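PDB 2E9Y: carbamate kinase from Aeropyrum pernix, which probably catalyses the reversible transfer of a phosphate group between ATP and carbamate, with carbamoyl phosphate and ADP on the other side of the reaction. Local coordinates for residues P19-S24 / N55-G60; E64-L69 / P74-Y79; W151-D156 / F161-P166; G196-E201 / V210-D215. All coordinates share one frame; numbering follows the deposited sequence.

Interaction 1: residues P19-S24 / N55-G60; sequences PGMDVS and NGPQVG
Pro57, in the first turn of helix 56-67, packs its ring against Met21 and Val23 of the loop that leads into helix 25-44. Both helices belong to the amino acid kinase fold. The contact is small, apolar and without a hydrogen bond between the segments. Two corners of the Pro57 ring do most of the touching. CG meets the sulfur SD of Met21 at 3.8 Å, with the thioether chain crossing the ring at about a right angle. CB meets Val23 CG1 at 3.8 Å. This methyl stands anti to the carbonyl carbon of Val23 (chi1 -48°), on a CB that points at the helix. One residue on, Gln58 is touched through its backbone, its N lying 4.2 Å from Val23 CG1. Val59 packs instead on Leu78 and Ala81 of helix 78-103. The loop is also bound to the second subunit, whose Gln76 NE2 donates to Val23 O. Further bracing comes from within the loop. Met21 and Asp22 fit a G1 beta bulge, and Asp22 makes an Asx turn. In that turn Ser24 N donates to Asp22 OD1 at 2.8 Å, from above the carboxylate plane.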
# COMPACT_ATOMS: atom_id res chain seq x y z
N PRO A 19 9.17 -1.43 21.77
CA PRO A 19 8.82 -2.24 22.92
C PRO A 19 7.43 -1.84 23.42
O PRO A 19 7.10 -0.67 23.56
CB PRO A 19 9.86 -1.97 24.01
CG PRO A 19 11.07 -1.30 23.36
CD PRO A 19 10.46 -0.79 21.96
N GLY A 20 6.58 -2.86 23.65
CA GLY A 20 5.24 -2.57 24.13
C GLY A 20 4.24 -2.38 22.99
O GLY A 20 3.15 -1.88 23.16
N MET A 21 4.68 -2.77 21.78
CA MET A 21 3.76 -2.77 20.65
C MET A 21 3.40 -1.35 20.17
O MET A 21 2.33 -1.11 19.62
CB MET A 21 2.48 -3.49 21.08
CG MET A 21 2.64 -5.01 21.15
SD MET A 21 1.17 -5.86 20.58
CE MET A 21 1.66 -7.53 21.04
N ASP A 22 4.30 -0.39 20.41
CA ASP A 22 3.98 1.00 20.06
C ASP A 22 4.07 1.27 18.55
O ASP A 22 5.13 1.21 17.95
CB ASP A 22 4.92 1.93 20.83
CG ASP A 22 4.76 3.36 20.33
OD1 ASP A 22 3.65 3.70 19.92
OD2 ASP A 22 5.73 4.11 20.39
N VAL A 23 2.93 1.58 17.94
CA VAL A 23 2.88 1.86 16.51
C VAL A 23 3.09 3.33 16.17
O VAL A 23 2.89 3.75 15.03
CB VAL A 23 1.54 1.39 15.90
CG1 VAL A 23 1.23 -0.02 16.36
CG2 VAL A 23 0.43 2.35 16.29
N SER A 24 3.50 4.12 17.16
CA SER A 24 3.75 5.54 16.94
C SER A 24 4.83 5.66 15.88
O SER A 24 5.77 4.87 15.85
CB SER A 24 4.23 6.21 18.22
OG SER A 24 5.51 5.73 18.59
N ASN A 55 2.13 -7.86 10.85
CA ASN A 55 1.39 -6.60 10.91
C ASN A 55 0.39 -6.59 12.07
O ASN A 55 -0.56 -5.82 12.06
CB ASN A 55 0.64 -6.36 9.60
CG ASN A 55 -0.53 -7.31 9.43
OD1 ASN A 55 -0.63 -8.32 10.14
ND2 ASN A 55 -1.42 -7.01 8.48
N GLY A 56 0.61 -7.46 13.06
CA GLY A 56 -0.31 -7.55 14.18
C GLY A 56 -0.77 -6.25 14.83
O GLY A 56 -1.96 -5.91 14.78
N PRO A 57 0.14 -5.51 15.47
CA PRO A 57 -0.21 -4.25 16.13
C PRO A 57 -0.78 -3.22 15.16
O PRO A 57 -1.69 -2.46 15.50
CB PRO A 57 1.11 -3.79 16.75
CG PRO A 57 1.86 -5.07 16.96
CD PRO A 57 1.56 -5.84 15.70
N GLN A 58 -0.22 -3.19 13.95
CA GLN A 58 -0.63 -2.24 12.94
C GLN A 58 -2.05 -2.46 12.42
O GLN A 58 -2.84 -1.52 12.34
CB GLN A 58 0.36 -2.26 11.77
CG GLN A 58 1.77 -1.81 12.15
CD GLN A 58 2.59 -2.88 12.86
OE1 GLN A 58 2.24 -4.07 12.81
NE2 GLN A 58 3.65 -2.47 13.54
N VAL A 59 -2.38 -3.70 12.05
CA VAL A 59 -3.71 -3.96 11.55
C VAL A 59 -4.72 -3.82 12.70
O VAL A 59 -5.87 -3.43 12.49
CB VAL A 59 -3.79 -5.37 10.87
CG1 VAL A 59 -3.86 -6.48 11.92
CG2 VAL A 59 -4.97 -5.43 9.92
N GLY A 60 -4.27 -4.10 13.92
CA GLY A 60 -5.15 -3.95 15.06
C GLY A 60 -5.47 -2.48 15.29
O GLY A 60 -6.61 -2.12 15.57

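Interaction 2: residues E64-L69 / P74-Y79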
# COMPACT_ATOMS: atom_id res chain seq x y z
N GLU A 64 -9.16 -0.61 15.16
CA GLU A 64 -9.66 0.21 16.26
C GLU A 64 -10.04 1.60 15.77
O GLU A 64 -11.07 2.15 16.16
CB GLU A 64 -8.60 0.36 17.36
CG GLU A 64 -8.23 -0.93 18.08
CD GLU A 64 -7.31 -0.65 19.24
OE1 GLU A 64 -7.77 -0.05 20.23
OE2 GLU A 64 -6.12 -1.02 19.16
N ALA A 65 -9.19 2.17 14.91
CA ALA A 65 -9.42 3.50 14.36
C ALA A 65 -10.74 3.59 13.62
O ALA A 65 -11.53 4.50 13.86
CB ALA A 65 -8.27 3.89 13.43
N PHE A 66 -11.00 2.65 12.71
CA PHE A 66 -12.24 2.70 11.95
C PHE A 66 -13.45 2.47 12.86
O PHE A 66 -14.50 3.08 12.67
CB PHE A 66 -12.21 1.67 10.81
CG PHE A 66 -11.01 1.79 9.92
CD1 PHE A 66 -10.45 3.03 9.64
CD2 PHE A 66 -10.43 0.65 9.36
CE1 PHE A 66 -9.32 3.14 8.82
CE2 PHE A 66 -9.30 0.75 8.54
CZ PHE A 66 -8.75 2.00 8.27
N GLU A 67 -13.30 1.61 13.86
CA GLU A 67 -14.40 1.35 14.78
C GLU A 67 -14.65 2.52 15.73
O GLU A 67 -15.72 2.61 16.33
CB GLU A 67 -14.13 0.08 15.60
CG GLU A 67 -14.30 -1.22 14.83
CD GLU A 67 -15.74 -1.47 14.38
OE1 GLU A 67 -16.65 -0.70 14.77
OE2 GLU A 67 -15.96 -2.46 13.65
N ALA A 68 -13.68 3.43 15.86
CA ALA A 68 -13.85 4.59 16.73
C ALA A 68 -14.69 5.68 16.06
O ALA A 68 -15.12 6.63 16.71
CB ALA A 68 -12.49 5.15 17.13
N LEU A 69 -14.91 5.53 14.76
CA LEU A 69 -15.71 6.49 14.00
C LEU A 69 -17.18 6.39 14.42
O LEU A 69 -17.60 5.38 14.99
CB LEU A 69 -15.62 6.21 12.50
CG LEU A 69 -14.28 6.40 11.78
CD1 LEU A 69 -14.31 5.73 10.42
CD2 LEU A 69 -14.00 7.89 11.64
N PRO A 74 -18.70 4.23 7.46
CA PRO A 74 -18.37 2.85 7.12
C PRO A 74 -17.00 2.43 7.67
O PRO A 74 -16.11 3.26 7.81
CB PRO A 74 -18.38 2.86 5.60
CG PRO A 74 -17.83 4.23 5.29
CD PRO A 74 -18.59 5.11 6.27
N ARG A 75 -16.87 1.16 8.02
CA ARG A 75 -15.59 0.63 8.50
C ARG A 75 -15.02 -0.16 7.33
O ARG A 75 -15.74 -0.93 6.69
CB ARG A 75 -15.77 -0.32 9.68
CG ARG A 75 -16.05 0.33 11.02
CD ARG A 75 -17.52 0.73 11.21
NE ARG A 75 -17.73 1.17 12.59
CZ ARG A 75 -18.03 2.41 12.97
NH1 ARG A 75 -18.18 3.37 12.06
NH2 ARG A 75 -18.13 2.69 14.26
N GLN A 76 -13.74 0.01 7.05
CA GLN A 76 -13.14 -0.75 5.95
C GLN A 76 -12.98 -2.19 6.40
O GLN A 76 -12.75 -2.46 7.58
CB GLN A 76 -11.78 -0.15 5.59
CG GLN A 76 -11.85 1.29 5.11
CD GLN A 76 -12.79 1.46 3.93
OE1 GLN A 76 -12.79 0.64 3.01
NE2 GLN A 76 -13.59 2.52 3.95
N PRO A 77 -13.11 -3.15 5.47
CA PRO A 77 -12.96 -4.56 5.83
C PRO A 77 -11.51 -4.88 6.14
O PRO A 77 -10.60 -4.16 5.71
CB PRO A 77 -13.48 -5.30 4.59
CG PRO A 77 -13.11 -4.37 3.48
CD PRO A 77 -13.48 -3.01 4.05
N LEU A 78 -11.30 -5.96 6.88
CA LEU A 78 -9.97 -6.38 7.29
C LEU A 78 -8.96 -6.54 6.15
O LEU A 78 -7.79 -6.22 6.32
CB LEU A 78 -10.07 -7.70 8.07
CG LEU A 78 -8.79 -8.30 8.67
CD1 LEU A 78 -8.11 -7.29 9.57
CD2 LEU A 78 -9.14 -9.56 9.45
N TYR A 79 -9.40 -7.01 4.99
CA TYR A 79 -8.44 -7.18 3.90
C TYR A 79 -7.92 -5.85 3.39
O TYR A 79 -6.79 -5.78 2.90
CB TYR A 79 -9.03 -8.03 2.77
CG TYR A 79 -10.31 -7.51 2.17
CD1 TYR A 79 -10.30 -6.53 1.18
CD2 TYR A 79 -11.54 -8.04 2.57
CE1 TYR A 79 -11.49 -6.09 0.60
CE2 TYR A 79 -12.73 -7.61 2.00
CZ TYR A 79 -12.69 -6.64 1.01
OH TYR A 79 -13.87 -6.22 0.43
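Arg75 and Glu67 meet because both chains fold back. Arg75 bends at chi2 (81°), bringing its guanidinium over the last turn of helix 56-67. Glu67 bends at chi2 (-66°), returning its carboxylate although its CB points away. They cross at about a right angle. The contact closes the turn between helices 56-67 and 78-103. Arg75 NE donates to Glu67 OE1 at 3.1 Å in a salt bridge. The acceptor lies near the guanidinium plane, but the donor sits above the carboxylate plane. Arg75 NH2 donates to Leu69 O at 2.8 Å, and NH1 is taken by Pro70 O. Phe66 O lies over the centre of one guanidinium face, 3.6 Å from Arg75 CZ. Phe66 CE2 touches Gln76 CB at 4.0 Å, and the Gln76 amide stands nearly perpendicular to the ring. That amide is bound to Val23 of the second subunit, against which the turn lies. A leucine in place of Arg75 would probably leave Glu67 without its charged mate and the carbonyls of Leu69 and Pro70 without these donors. Backbone carbonyls at a helix end and a carboxylate gather round one cation, so the site is likely to stabilise the positive charge of Arg75.

Interaction 3: residues W151-D156 / F161-P166; sequences WVFKRD and FRRVVP
Lys154 and Arg162 face each other as a hydrogen-bonded pair in an antiparallel beta hairpin. Lys154 N donates to Arg162 O at 3.0 Å, and Arg162 N to Lys154 O at 2.9 Å. Both donors lie in the carbonyl planes. Val164 N binds Val152 O almost straight (173°). Between Val152 N and Val164 O a water stands in. It accepts from Val152 N at 2.8 Å and donates to Val164 O at 3.0 Å. It also accepts from Arg163 NE at 3.1 Å, at the edge of the guanidinium. CG of Arg163 is anti to the backbone N (chi1 178°), and the extended chain lays the guanidinium over the indole of Trp151. This is a stacked cation-pi contact, centres 3.6 Å apart and planes at 1°. Arg163 CD adds a CH-pi contact. Arg163 NH2 has a salt bridge with Glu211. An alanine at Trp151 would probably leave that guanidinium face without its stacking partner and let the group turn more easily. Lys154 NZ reaches Pro129 O. At the turn end Asp156 OD2 forms a salt bridge with Arg158. There a second water donates to Asp156 OD2 at 2.7 Å and accepts from Arg162 NH1 at 2.8 Å.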
# COMPACT_ATOMS: atom_id res chain seq x y z
N TRP A 151 -20.60 -11.84 12.26
CA TRP A 151 -19.29 -11.79 12.90
C TRP A 151 -19.25 -12.76 14.07
O TRP A 151 -20.28 -13.07 14.67
CB TRP A 151 -18.99 -10.38 13.40
CG TRP A 151 -18.60 -9.42 12.33
CD1 TRP A 151 -18.85 -9.54 10.99
CD2 TRP A 151 -17.92 -8.17 12.50
NE1 TRP A 151 -18.37 -8.43 10.32
CE2 TRP A 151 -17.80 -7.58 11.23
CE3 TRP A 151 -17.41 -7.49 13.62
CZ2 TRP A 151 -17.18 -6.34 11.03
CZ3 TRP A 151 -16.80 -6.25 13.42
CH2 TRP A 151 -16.68 -5.69 12.14
N VAL A 152 -18.06 -13.24 14.40
CA VAL A 152 -17.88 -14.17 15.51
C VAL A 152 -17.06 -13.49 16.61
O VAL A 152 -16.07 -12.81 16.32
CB VAL A 152 -17.16 -15.44 15.06
CG1 VAL A 152 -16.97 -16.38 16.23
CG2 VAL A 152 -17.97 -16.11 13.96
N PHE A 153 -17.47 -13.70 17.86
CA PHE A 153 -16.78 -13.09 18.99
C PHE A 153 -16.36 -14.09 20.05
O PHE A 153 -16.89 -15.19 20.13
CB PHE A 153 -17.69 -12.05 19.65
CG PHE A 153 -18.00 -10.87 18.79
CD1 PHE A 153 -19.07 -10.91 17.89
CD2 PHE A 153 -17.21 -9.73 18.83
CE1 PHE A 153 -19.34 -9.83 17.06
CE2 PHE A 153 -17.47 -8.65 18.00
CZ PHE A 153 -18.54 -8.70 17.11
N LYS A 154 -15.39 -13.67 20.87
CA LYS A 154 -14.92 -14.47 21.99
C LYS A 154 -14.96 -13.54 23.19
O LYS A 154 -14.59 -12.37 23.10
CB LYS A 154 -13.49 -14.97 21.77
CG LYS A 154 -13.42 -16.35 21.13
CD LYS A 154 -11.99 -16.84 21.01
CE LYS A 154 -11.94 -18.27 20.50
NZ LYS A 154 -12.75 -18.44 19.26
N ARG A 155 -15.44 -14.05 24.32
CA ARG A 155 -15.51 -13.23 25.51
C ARG A 155 -14.12 -13.01 26.08
O ARG A 155 -13.30 -13.93 26.11
CB ARG A 155 -16.42 -13.89 26.55
CG ARG A 155 -16.62 -13.08 27.82
CD ARG A 155 -17.47 -13.84 28.81
NE ARG A 155 -18.80 -14.15 28.29
CZ ARG A 155 -19.78 -13.27 28.14
NH1 ARG A 155 -19.59 -12.00 28.49
NH2 ARG A 155 -20.95 -13.65 27.66
N ASP A 156 -13.83 -11.78 26.49
CA ASP A 156 -12.54 -11.45 27.09
C ASP A 156 -12.78 -11.41 28.60
O ASP A 156 -13.67 -10.70 29.07
CB ASP A 156 -12.06 -10.08 26.61
CG ASP A 156 -10.65 -9.75 27.09
OD1 ASP A 156 -10.43 -9.75 28.31
OD2 ASP A 156 -9.78 -9.49 26.24
N PHE A 161 -15.95 -8.20 24.58
CA PHE A 161 -15.69 -9.23 23.58
C PHE A 161 -14.65 -8.81 22.55
O PHE A 161 -14.45 -7.62 22.31
CB PHE A 161 -16.99 -9.55 22.84
CG PHE A 161 -18.09 -10.02 23.75
CD1 PHE A 161 -18.90 -9.10 24.41
CD2 PHE A 161 -18.29 -11.37 23.97
CE1 PHE A 161 -19.89 -9.54 25.29
CE2 PHE A 161 -19.27 -11.82 24.85
CZ PHE A 161 -20.08 -10.90 25.51
N ARG A 162 -14.01 -9.79 21.93
CA ARG A 162 -13.03 -9.53 20.89
C ARG A 162 -13.57 -10.18 19.63
O ARG A 162 -14.12 -11.28 19.68
CB ARG A 162 -11.67 -10.18 21.20
CG ARG A 162 -10.89 -9.59 22.37
CD ARG A 162 -10.54 -8.12 22.15
NE ARG A 162 -9.70 -7.87 20.97
CZ ARG A 162 -8.40 -8.11 20.88
NH1 ARG A 162 -7.73 -8.63 21.91
NH2 ARG A 162 -7.74 -7.82 19.77
N ARG A 163 -13.45 -9.50 18.49
CA ARG A 163 -13.90 -10.10 17.25
C ARG A 163 -12.78 -11.05 16.88
O ARG A 163 -11.61 -10.69 16.99
CB ARG A 163 -14.05 -9.07 16.13
CG ARG A 163 -14.48 -9.72 14.81
CD ARG A 163 -14.22 -8.85 13.59
NE ARG A 163 -14.71 -9.50 12.38
CZ ARG A 163 -14.59 -9.00 11.15
NH1 ARG A 163 -13.99 -7.84 10.95
NH2 ARG A 163 -15.10 -9.68 10.12
N VAL A 164 -13.13 -12.27 16.48
CA VAL A 164 -12.12 -13.23 16.07
C VAL A 164 -12.38 -13.54 14.60
O VAL A 164 -13.52 -13.64 14.17
CB VAL A 164 -12.19 -14.54 16.91
CG1 VAL A 164 -11.61 -14.31 18.30
CG2 VAL A 164 -13.62 -15.02 17.01
N VAL A 165 -11.30 -13.66 13.83
CA VAL A 165 -11.41 -13.95 12.41
C VAL A 165 -10.57 -15.17 12.08
O VAL A 165 -9.67 -15.55 12.83
CB VAL A 165 -10.93 -12.76 11.54
CG1 VAL A 165 -11.80 -11.54 11.80
CG2 VAL A 165 -9.48 -12.47 11.83
N PRO A 166 -10.87 -15.82 10.94
CA PRO A 166 -10.14 -17.01 10.49
C PRO A 166 -8.67 -16.76 10.18
O PRO A 166 -8.29 -15.68 9.72
CB PRO A 166 -10.90 -17.43 9.23
CG PRO A 166 -12.28 -16.91 9.45
CD PRO A 166 -12.02 -15.56 10.06
O HOH W 1 -15.89 -12.34 12.93
O HOH W 2 -8.44 -10.37 24.04

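Interaction 4: residues G196-E201 / V210-D215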
# COMPACT_ATOMS: atom_id res chain seq x y z
N GLY A 196 0.10 -11.40 3.90
CA GLY A 196 -0.59 -11.27 2.61
C GLY A 196 -2.09 -11.00 2.78
O GLY A 196 -2.69 -11.28 3.81
N VAL A 197 -2.68 -10.42 1.72
CA VAL A 197 -4.14 -10.27 1.66
C VAL A 197 -4.82 -11.56 1.18
O VAL A 197 -4.63 -12.03 0.06
CB VAL A 197 -4.43 -9.13 0.67
CG1 VAL A 197 -5.93 -8.94 0.49
CG2 VAL A 197 -3.81 -7.84 1.17
N PRO A 198 -5.63 -12.20 2.06
CA PRO A 198 -6.30 -13.44 1.71
C PRO A 198 -7.39 -13.26 0.70
O PRO A 198 -8.28 -12.42 0.82
CB PRO A 198 -6.97 -14.01 2.95
CG PRO A 198 -6.52 -13.18 4.14
CD PRO A 198 -5.95 -11.85 3.44
N VAL A 199 -7.31 -14.11 -0.30
CA VAL A 199 -8.39 -14.23 -1.23
C VAL A 199 -8.73 -15.70 -1.44
O VAL A 199 -7.95 -16.60 -1.13
CB VAL A 199 -7.91 -13.63 -2.55
CG1 VAL A 199 -7.58 -12.16 -2.35
CG2 VAL A 199 -6.65 -14.36 -3.01
N VAL A 200 -9.98 -15.93 -1.89
CA VAL A 200 -10.40 -17.30 -2.23
C VAL A 200 -10.86 -17.35 -3.68
O VAL A 200 -11.29 -16.37 -4.26
CB VAL A 200 -11.57 -17.69 -1.30
CG1 VAL A 200 -11.10 -17.75 0.15
CG2 VAL A 200 -12.70 -16.68 -1.43
N GLU A 201 -10.70 -18.54 -4.30
CA GLU A 201 -11.22 -18.66 -5.65
C GLU A 201 -12.71 -18.99 -5.64
O GLU A 201 -13.16 -19.94 -5.00
CB GLU A 201 -10.45 -19.78 -6.36
CG GLU A 201 -9.02 -19.92 -5.84
CD GLU A 201 -8.54 -21.33 -6.08
OE1 GLU A 201 -8.08 -21.62 -7.18
OE2 GLU A 201 -8.64 -22.15 -5.16
N VAL A 210 -11.14 -11.93 1.36
CA VAL A 210 -11.95 -12.37 2.50
C VAL A 210 -11.39 -11.78 3.79
O VAL A 210 -10.20 -11.46 3.87
CB VAL A 210 -11.99 -13.91 2.63
CG1 VAL A 210 -12.72 -14.51 1.44
CG2 VAL A 210 -10.58 -14.47 2.72
N GLU A 211 -12.24 -11.63 4.80
CA GLU A 211 -11.78 -11.10 6.07
C GLU A 211 -11.18 -12.22 6.89
O GLU A 211 -11.88 -13.03 7.49
CB GLU A 211 -12.92 -10.43 6.84
CG GLU A 211 -13.25 -9.03 6.34
CD GLU A 211 -14.11 -8.26 7.31
OE1 GLU A 211 -15.28 -8.64 7.50
OE2 GLU A 211 -13.61 -7.28 7.90
N ALA A 212 -9.85 -12.28 6.87
CA ALA A 212 -9.11 -13.30 7.60
C ALA A 212 -7.67 -12.85 7.63
O ALA A 212 -7.29 -11.89 6.95
CB ALA A 212 -9.23 -14.64 6.87
N VAL A 213 -6.86 -13.53 8.43
CA VAL A 213 -5.44 -13.22 8.49
C VAL A 213 -4.69 -14.49 8.14
O VAL A 213 -5.21 -15.60 8.29
CB VAL A 213 -5.01 -12.71 9.88
CG1 VAL A 213 -5.71 -11.40 10.19
CG2 VAL A 213 -5.34 -13.75 10.94
N VAL A 214 -3.47 -14.34 7.65
CA VAL A 214 -2.65 -15.50 7.30
C VAL A 214 -1.34 -15.38 8.07
O VAL A 214 -0.75 -14.30 8.13
CB VAL A 214 -2.37 -15.52 5.78
CG1 VAL A 214 -1.41 -16.66 5.43
CG2 VAL A 214 -3.68 -15.67 5.03
N ASP A 215 -0.90 -16.47 8.68
CA ASP A 215 0.34 -16.47 9.45
C ASP A 215 1.49 -16.05 8.53
O ASP A 215 1.71 -16.65 7.47
CB ASP A 215 0.62 -17.87 10.01
CG ASP A 215 1.82 -17.90 10.91
OD1 ASP A 215 2.95 -17.99 10.40
OD2 ASP A 215 1.64 -17.82 12.15
O HOH W 3 -2.80 -11.73 6.70
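Pro198 is the tight centre of this contact, its ring set against Val210, Ala212 and Val214. The contact joins strand 197-201, which pairs with 112-119 in the large mixed sheet, to the loop between strand 207-209 and helix 216-226, capped by Asp215. Pro198 CG lies only 3.2 Å from Ala212 O, to which a ring carbon cannot donate a hydrogen bond. It is 3.9 Å from Val214 CG2. Pro198 CB meets Val210 CG2 at 3.6 Å. The other methyl of Val210, CG1, stands anti to the carbonyl carbon (chi1 -66°) and reaches Val200 CG2 at 3.6 Å. The two valines cross at about a right angle. One direct hydrogen bond joins the segments, from Val210 N to Pro198 O at 3.0 Å. Next to Val210, Glu211 has its CB directed away from the strand, and its carboxylate is held by Arg163 and Leu78 N. The other end is looser. There a water donates to Gly196 O at 2.9 Å and accepts from Val214 N at 2.9 Å. With one direct backbone bond, the fit of the Pro198 ring and the valine methyls is likely to set how the segments lie, and the water completes the link at Gly196.

Interactions 1 and 2 share helix 56-67, with centres about 16 Å apart, and Val59 CG2 touches Leu78 CD1 at 3.7 Å. Both also touch the second subunit. Interaction 2 adjoins interaction 3 where Glu67 OE2 lies 3.6 Å from Trp151 CH2. Glu211, in interaction 4, ties three contacts together. Its OE1 forms a salt bridge with Arg163 NH2 of interaction 3 at 2.8 Å. Its OE2 accepts a hydrogen bond from Leu78 N of interaction 2 at 2.8 Å. Interactions 1 and 4 do not touch, their nearest atoms being about 6 Å apart.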